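Local coordinates for protein cytochrome cL (Hyphomicrobium denitrificans, PDB 2D0W) that carries electrons through a covalently held haem and probably serves as the electron acceptor of methanol dehydrogenase in periplasmic methanol oxidation, at residues L14-A20 against F92-G97; Q19-R25 against G107-D113. One frame throughout, in Å; residues are numbered along the deposited sequence.

Interaction 1 (L14-A20 against F92-G97); sequences LDVEGQA and FETIFG. With HEM (protoporphyrin IX containing Fe), chain H.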
loop_
_atom_site.group_PDB
_atom_site.type_symbol
_atom_site.label_atom_id
_atom_site.label_comp_id
_atom_site.label_asym_id
_atom_site.label_seq_id
_atom_site.Cartn_x
_atom_site.Cartn_y
_atom_site.Cartn_z
ATOM N N LEU A 14 -7.207 11.526 -11.859
ATOM C CA LEU A 14 -5.796 11.257 -11.857
ATOM C C LEU A 14 -5.367 10.766 -13.234
ATOM O O LEU A 14 -5.970 9.853 -13.748
ATOM C CB LEU A 14 -5.507 10.200 -10.793
ATOM C CG LEU A 14 -4.894 10.661 -9.465
ATOM C CD1 LEU A 14 -5.204 12.109 -9.108
ATOM C CD2 LEU A 14 -5.196 9.671 -8.336
ATOM N N ASP A 15 -4.322 11.337 -13.836
ATOM C CA ASP A 15 -3.883 10.803 -15.138
ATOM C C ASP A 15 -2.816 9.736 -14.957
ATOM O O ASP A 15 -1.629 9.976 -15.159
ATOM C CB ASP A 15 -3.484 11.915 -16.132
ATOM C CG ASP A 15 -2.968 11.376 -17.471
ATOM O OD1 ASP A 15 -2.295 12.155 -18.146
ATOM O OD2 ASP A 15 -3.229 10.216 -17.862
ATOM N N VAL A 16 -3.272 8.552 -14.559
ATOM C CA VAL A 16 -2.398 7.427 -14.244
ATOM C C VAL A 16 -1.437 7.082 -15.396
ATOM O O VAL A 16 -0.237 7.084 -15.215
ATOM C CB VAL A 16 -3.212 6.197 -13.743
ATOM C CG1 VAL A 16 -2.294 5.011 -13.509
ATOM C CG2 VAL A 16 -3.984 6.552 -12.482
ATOM N N GLU A 17 -1.963 6.843 -16.597
ATOM C CA GLU A 17 -1.085 6.471 -17.731
ATOM C C GLU A 17 -0.118 7.573 -18.141
ATOM O O GLU A 17 0.986 7.322 -18.639
ATOM C CB GLU A 17 -1.930 6.064 -18.921
ATOM C CG GLU A 17 -3.268 5.453 -18.544
ATOM C CD GLU A 17 -3.268 3.948 -18.603
ATOM O OE1 GLU A 17 -3.954 3.321 -17.758
ATOM O OE2 GLU A 17 -2.590 3.400 -19.512
ATOM N N GLY A 18 -0.534 8.809 -17.931
ATOM C CA GLY A 18 0.289 9.933 -18.310
ATOM C C GLY A 18 1.414 10.177 -17.332
ATOM O O GLY A 18 2.497 10.609 -17.730
ATOM N N GLN A 19 1.159 9.876 -16.054
ATOM C CA GLN A 19 2.028 10.294 -14.963
ATOM C C GLN A 19 2.890 9.191 -14.394
ATOM O O GLN A 19 4.022 9.447 -14.003
ATOM C CB GLN A 19 1.230 11.023 -13.865
ATOM C CG GLN A 19 0.826 12.480 -14.212
ATOM C CD GLN A 19 1.984 13.483 -14.092
ATOM O OE1 GLN A 19 2.517 13.707 -13.002
ATOM N NE2 GLN A 19 2.356 14.100 -15.216
ATOM N N ALA A 20 2.365 7.970 -14.337
ATOM C CA ALA A 20 3.162 6.821 -13.902
ATOM C C ALA A 20 4.405 6.603 -14.785
ATOM O O ALA A 20 4.360 6.854 -15.988
ATOM C CB ALA A 20 2.316 5.611 -13.890
ATOM N N PHE A 92 -4.296 3.762 -3.038
ATOM C CA PHE A 92 -3.549 4.021 -4.250
ATOM C C PHE A 92 -3.751 5.496 -4.684
ATOM O O PHE A 92 -2.773 6.203 -5.015
ATOM C CB PHE A 92 -4.006 3.032 -5.340
ATOM C CG PHE A 92 -3.457 3.324 -6.734
ATOM C CD1 PHE A 92 -2.250 2.776 -7.147
ATOM C CD2 PHE A 92 -4.150 4.151 -7.621
ATOM C CE1 PHE A 92 -1.750 3.032 -8.430
ATOM C CE2 PHE A 92 -3.658 4.424 -8.890
ATOM C CZ PHE A 92 -2.455 3.853 -9.305
ATOM N N GLU A 93 -5.015 5.944 -4.685
ATOM C CA GLU A 93 -5.352 7.282 -5.185
ATOM C C GLU A 93 -4.673 8.325 -4.261
ATOM O O GLU A 93 -4.085 9.293 -4.741
ATOM C CB GLU A 93 -6.895 7.465 -5.215
ATOM C CG GLU A 93 -7.668 6.655 -6.223
ATOM C CD GLU A 93 -9.210 6.807 -6.094
ATOM O OE1 GLU A 93 -9.717 6.807 -4.940
ATOM O OE2 GLU A 93 -9.922 6.927 -7.143
ATOM N N THR A 94 -4.691 8.100 -2.944
ATOM C CA THR A 94 -4.050 9.041 -1.999
ATOM C C THR A 94 -2.554 9.118 -2.260
ATOM O O THR A 94 -1.989 10.214 -2.406
ATOM C CB THR A 94 -4.363 8.650 -0.565
ATOM O OG1 THR A 94 -5.779 8.711 -0.409
ATOM C CG2 THR A 94 -3.672 9.579 0.459
ATOM N N ILE A 95 -1.913 7.955 -2.386
ATOM C CA ILE A 95 -0.481 7.912 -2.684
ATOM C C ILE A 95 -0.186 8.489 -4.046
ATOM O O ILE A 95 0.715 9.312 -4.151
ATOM C CB ILE A 95 0.135 6.500 -2.519
ATOM C CG1 ILE A 95 -0.231 5.974 -1.137
ATOM C CG2 ILE A 95 1.698 6.558 -2.666
ATOM C CD1 ILE A 95 -0.150 4.427 -0.993
ATOM N N PHE A 96 -0.963 8.097 -5.065
ATOM C CA PHE A 96 -0.680 8.495 -6.438
ATOM C C PHE A 96 -0.841 10.010 -6.590
ATOM O O PHE A 96 0.053 10.679 -7.094
ATOM C CB PHE A 96 -1.602 7.791 -7.479
ATOM C CG PHE A 96 -1.087 7.873 -8.877
ATOM C CD1 PHE A 96 -1.169 9.059 -9.615
ATOM C CD2 PHE A 96 -0.509 6.767 -9.483
ATOM C CE1 PHE A 96 -0.663 9.115 -10.927
ATOM C CE2 PHE A 96 0.003 6.825 -10.757
ATOM C CZ PHE A 96 -0.061 7.994 -11.481
ATOM N N GLY A 97 -2.005 10.524 -6.174
ATOM C CA GLY A 97 -2.346 11.920 -6.438
ATOM C C GLY A 97 -2.061 12.837 -5.281
ATOM O O GLY A 97 -2.073 14.036 -5.468
HETATM C CHA HEM H . -1.434 11.764 4.540
HETATM C CHB HEM H . 0.780 7.840 2.673
HETATM C CHC HEM H . 4.945 10.281 1.997
HETATM C CHD HEM H . 3.086 13.677 4.926
HETATM C C1A HEM H . -1.259 10.480 4.019
HETATM C C2A HEM H . -2.261 9.445 3.796
HETATM C C3A HEM H . -1.635 8.373 3.313
HETATM C C4A HEM H . -0.214 8.664 3.167
HETATM C CMA HEM H . -2.265 6.991 2.941
HETATM C CAA HEM H . -3.762 9.559 4.143
HETATM C CBA HEM H . -3.892 9.135 5.617
HETATM C CGA HEM H . -5.344 9.028 6.068
HETATM O O1A HEM H . -6.257 8.980 5.210
HETATM O O2A HEM H . -5.570 8.999 7.302
HETATM C C1B HEM H . 2.082 8.164 2.276
HETATM C C2B HEM H . 3.101 7.342 1.613
HETATM C C3B HEM H . 4.126 8.005 1.377
HETATM C C4B HEM H . 3.990 9.319 1.924
HETATM C CMB HEM H . 2.849 5.858 1.348
HETATM C CAB HEM H . 5.250 7.611 0.405
HETATM C CBB HEM H . 4.987 7.247 -0.812
HETATM C C1C HEM H . 4.821 11.422 2.760
HETATM C C2C HEM H . 5.775 12.546 2.837
HETATM C C3C HEM H . 5.284 13.434 3.681
HETATM C C4C HEM H . 3.936 12.999 4.082
HETATM C CMC HEM H . 7.235 12.344 2.460
HETATM C CAC HEM H . 5.976 14.633 4.407
HETATM C CBC HEM H . 6.721 15.410 3.668
HETATM C C1D HEM H . 1.714 13.572 5.035
HETATM C C2D HEM H . 0.821 14.544 5.638
HETATM C C3D HEM H . -0.582 13.961 5.510
HETATM C C4D HEM H . -0.420 12.672 4.865
HETATM C CMD HEM H . 1.229 15.910 6.272
HETATM C CAD HEM H . -1.956 14.576 5.959
HETATM C CBD HEM H . -2.542 15.075 4.635
HETATM C CGD HEM H . -4.021 15.367 4.695
HETATM O O1D HEM H . -4.625 15.699 3.659
HETATM O O2D HEM H . -4.592 15.238 5.787
HETATM N NA HEM H . -0.042 9.946 3.639
HETATM N NB HEM H . 2.751 9.350 2.493
HETATM N NC HEM H . 3.690 11.758 3.489
HETATM N ND HEM H . 0.941 12.490 4.624
HETATM FE FE HEM H . 1.817 10.900 3.467
#
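Phe-96 reaches out of helix 88-97 and lays its ring against the short helix 16-19 and the residues that flank it. Its CG stands anti to the backbone N (chi1 -163°), which carries the ring away from its own helix and into the turn of the other. The contact is mainly van der Waals packing of apolar side chains, with no hydrogen bond between the two segments. Val-16 CG2 sits over the centre of one face of the Phe-96 ring, 4.2 Å above its plane, and the leading atom CZ comes 3.7 Å from Val-16 CA. At the ring edge lie Gln-19 CB and the backbone N of Ala-20, the latter 3.7 Å from Phe-96 CZ. Val-16 is shared between two rings, since its CG2 also meets the edge of Phe-92 at CE2 (4.2 Å), while Phe-96 CB lies over one face of Phe-92 towards the rim.

Leu-14 packs beside this group, its side chain running counter to that of Phe-96. Its CD1 rests 3.9 Å from Gly-97 CA, where a side chain on the glycine would collide with it, and CD2 lies 3.8 Å from Glu-93 O.

Within 14-20, Val-16 O accepts from both Gln-19 N and Ala-20 N, and Asp-15, the N-cap, takes a weak bond from Gly-18 N at OD2 (3.0 Å). Glu-93 OE2 accepts from Arg-6 N.

Thr-94 and Ile-95 touch the haem, so the N-terminal part of the chain is packed here on a helix that lines the haem pocket of a class I-like cytochrome c fold.

Interaction 2 (Q19-R25 against G107-D113); sequences QAPKEGR and GQDLELD. With ZN (zinc ion), chain D.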
loop_
_atom_site.group_PDB
_atom_site.type_symbol
_atom_site.label_atom_id
_atom_site.label_comp_id
_atom_site.label_asym_id
_atom_site.label_seq_id
_atom_site.Cartn_x
_atom_site.Cartn_y
_atom_site.Cartn_z
ATOM N N GLN A 19 1.159 9.876 -16.054
ATOM C CA GLN A 19 2.028 10.294 -14.963
ATOM C C GLN A 19 2.890 9.191 -14.394
ATOM O O GLN A 19 4.022 9.447 -14.003
ATOM C CB GLN A 19 1.230 11.023 -13.865
ATOM C CG GLN A 19 0.826 12.480 -14.212
ATOM C CD GLN A 19 1.984 13.483 -14.092
ATOM O OE1 GLN A 19 2.517 13.707 -13.002
ATOM N NE2 GLN A 19 2.356 14.100 -15.216
ATOM N N ALA A 20 2.365 7.970 -14.337
ATOM C CA ALA A 20 3.162 6.821 -13.902
ATOM C C ALA A 20 4.405 6.603 -14.785
ATOM O O ALA A 20 4.360 6.854 -15.988
ATOM C CB ALA A 20 2.316 5.611 -13.890
ATOM N N PRO A 21 5.533 6.140 -14.183
ATOM C CA PRO A 21 6.713 5.718 -14.962
ATOM C C PRO A 21 6.320 4.815 -16.128
ATOM O O PRO A 21 5.335 4.088 -16.024
ATOM C CB PRO A 21 7.502 4.890 -13.936
ATOM C CG PRO A 21 7.158 5.534 -12.619
ATOM C CD PRO A 21 5.748 6.020 -12.732
ATOM N N LYS A 22 7.074 4.826 -17.227
ATOM C CA LYS A 22 6.763 3.895 -18.342
ATOM C C LYS A 22 6.958 2.402 -17.959
ATOM O O LYS A 22 6.207 1.528 -18.403
ATOM C CB LYS A 22 7.551 4.237 -19.628
ATOM C CG LYS A 22 6.681 4.727 -20.815
ATOM C CD LYS A 22 5.760 5.924 -20.465
ATOM C CE LYS A 22 4.478 5.976 -21.274
ATOM N NZ LYS A 22 3.843 4.627 -21.540
ATOM N N GLU A 23 7.961 2.121 -17.140
ATOM C CA GLU A 23 8.317 0.762 -16.759
ATOM C C GLU A 23 7.464 0.279 -15.599
ATOM O O GLU A 23 6.932 1.084 -14.863
ATOM C CB GLU A 23 9.802 0.702 -16.350
ATOM C CG GLU A 23 10.759 1.322 -17.383
ATOM C CD GLU A 23 10.778 2.863 -17.369
ATOM O OE1 GLU A 23 10.233 3.526 -16.422
ATOM O OE2 GLU A 23 11.342 3.412 -18.344
ATOM N N GLY A 24 7.330 -1.040 -15.448
ATOM C CA GLY A 24 6.728 -1.624 -14.248
ATOM C C GLY A 24 5.210 -1.619 -14.265
ATOM O O GLY A 24 4.568 -1.704 -13.213
ATOM N N ARG A 25 4.619 -1.528 -15.455
ATOM C CA ARG A 25 3.174 -1.633 -15.568
ATOM C C ARG A 25 2.757 -2.994 -16.111
ATOM O O ARG A 25 1.605 -3.422 -15.937
ATOM C CB ARG A 25 2.572 -0.505 -16.434
ATOM C CG ARG A 25 3.517 0.600 -16.741
ATOM C CD ARG A 25 3.039 2.022 -16.585
ATOM N NE ARG A 25 2.198 2.458 -17.677
ATOM C CZ ARG A 25 2.106 3.704 -18.139
ATOM N NH1 ARG A 25 2.842 4.690 -17.647
ATOM N NH2 ARG A 25 1.268 3.954 -19.138
ATOM N N GLY A 107 2.645 9.517 -7.538
ATOM C CA GLY A 107 2.331 8.779 -8.751
ATOM C C GLY A 107 3.462 8.737 -9.748
ATOM O O GLY A 107 3.813 7.690 -10.232
ATOM N N GLN A 108 4.036 9.893 -10.021
ATOM C CA GLN A 108 5.168 10.070 -10.928
ATOM C C GLN A 108 6.444 9.333 -10.471
ATOM O O GLN A 108 7.295 9.097 -11.282
ATOM C CB GLN A 108 5.455 11.581 -11.103
ATOM C CG GLN A 108 4.712 12.203 -12.292
ATOM C CD GLN A 108 5.093 13.670 -12.629
ATOM O OE1 GLN A 108 5.495 13.991 -13.762
ATOM N NE2 GLN A 108 4.914 14.556 -11.675
ATOM N N ASP A 109 6.543 8.970 -9.191
ATOM C CA ASP A 109 7.799 8.493 -8.570
ATOM C C ASP A 109 7.977 6.979 -8.601
ATOM O O ASP A 109 9.106 6.477 -8.638
ATOM C CB ASP A 109 7.848 8.901 -7.082
ATOM C CG ASP A 109 7.884 10.413 -6.872
ATOM O OD1 ASP A 109 7.600 10.882 -5.748
ATOM O OD2 ASP A 109 8.203 11.142 -7.822
ATOM N N LEU A 110 6.856 6.279 -8.483
ATOM C CA LEU A 110 6.788 4.823 -8.241
ATOM C C LEU A 110 6.321 4.096 -9.494
ATOM O O LEU A 110 5.270 4.436 -10.016
ATOM C CB LEU A 110 5.704 4.563 -7.170
ATOM C CG LEU A 110 6.016 5.004 -5.736
ATOM C CD1 LEU A 110 4.746 5.423 -4.901
ATOM C CD2 LEU A 110 6.750 3.852 -5.135
ATOM N N GLU A 111 7.035 3.068 -9.956
ATOM C CA GLU A 111 6.419 2.157 -10.943
ATOM C C GLU A 111 5.196 1.489 -10.338
ATOM O O GLU A 111 5.164 1.166 -9.134
ATOM C CB GLU A 111 7.411 1.110 -11.446
ATOM C CG GLU A 111 8.560 1.749 -12.260
ATOM C CD GLU A 111 9.753 0.822 -12.433
ATOM O OE1 GLU A 111 9.581 -0.404 -12.206
ATOM O OE2 GLU A 111 10.869 1.311 -12.790
ATOM N N LEU A 112 4.185 1.285 -11.186
ATOM C CA LEU A 112 2.898 0.786 -10.746
ATOM C C LEU A 112 3.023 -0.499 -9.940
ATOM O O LEU A 112 2.311 -0.664 -8.940
ATOM C CB LEU A 112 1.954 0.608 -11.935
ATOM C CG LEU A 112 1.421 1.931 -12.523
ATOM C CD1 LEU A 112 0.692 2.787 -11.490
ATOM C CD2 LEU A 112 2.563 2.695 -13.045
ATOM N N ASP A 113 3.939 -1.383 -10.361
ATOM C CA ASP A 113 4.121 -2.686 -9.689
ATOM C C ASP A 113 4.695 -2.456 -8.289
ATOM O O ASP A 113 4.294 -3.125 -7.337
ATOM C CB ASP A 113 5.029 -3.610 -10.517
ATOM C CG ASP A 113 5.006 -5.069 -10.017
ATOM O OD1 ASP A 113 3.917 -5.678 -9.909
ATOM O OD2 ASP A 113 6.099 -5.589 -9.700
HETATM ZN ZN ZN D . 7.428 9.774 -3.841
HETATM O O HOH W 1 6.797 9.247 -14.178
HETATM O O HOH W 2 7.658 7.629 -3.869
#
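The ring of Pro-21 packs on the loop that leads from the zinc-binding turn into helix 112-124, part of the cytochrome c domain, with CD 3.2 Å from Leu-110 O and CB 3.7 Å from Glu-111 CG. Further along, Arg-25 CD lies 3.6 Å from Leu-112 CD2, the two side chains pointing the same way. Leu-112 also touches Val-30 and Met-34 of helix 28-36.

Glu-111, the N-cap residue of the helix, has CG anti to its carbonyl carbon (chi1 -66°) and is extended beyond it (chi2 164°), which carries the chain past Glu-23 O. Its OE2 stands 4.3 Å from Glu-23 OE1, a like-charge pairing that is probably unfavourable unless solvent screens it. With an alanine here, CG and the carboxylate are gone, which is likely to open a gap beside Pro-21 CB and Glu-23 O.

The zinc is bound by Asp-109 OD1, a water and His-106 ND1; the first side-chain bond of Asp-109 is directed away from 19-25.

Polar links tie both ends of the contact. One water donates to Gln-19 O and to Gln-108 O, and Gln-108 CA makes a CH...O contact with the same Gln-19 O. Within the loop, Arg-25 NH1 donates to Pro-21 O from above the carbonyl plane. At the helix start, Asp-113 N gives its hydrogen to Gly-24 O over 2.9 Å, in the carbonyl plane, with a C=O...N angle of 158°.

Overall arrangement
Interactions 1 and 2 lie with their centres 9 Å apart and share Gln-19 and Ala-20, so the N-terminal part of the chain runs from one straight into the other. Its partners, 92-97 and 107-113, are likewise joined: Phe-96 O and Gly-107 N, 2.9 Å apart, probably form a hydrogen bond, and Phe-92 CE1 packs on Leu-112 CD1 at 3.9 Å. Ile-95 CG2 also meets Leu-110 CD1 at 3.9 Å, and both residues border the haem, Ile-95 as a pocket residue and Leu-110 with its side chain about 4 Å away at nearest. A zinc ion is bound in interaction 2, about 10 Å from the side chain of Phe-96.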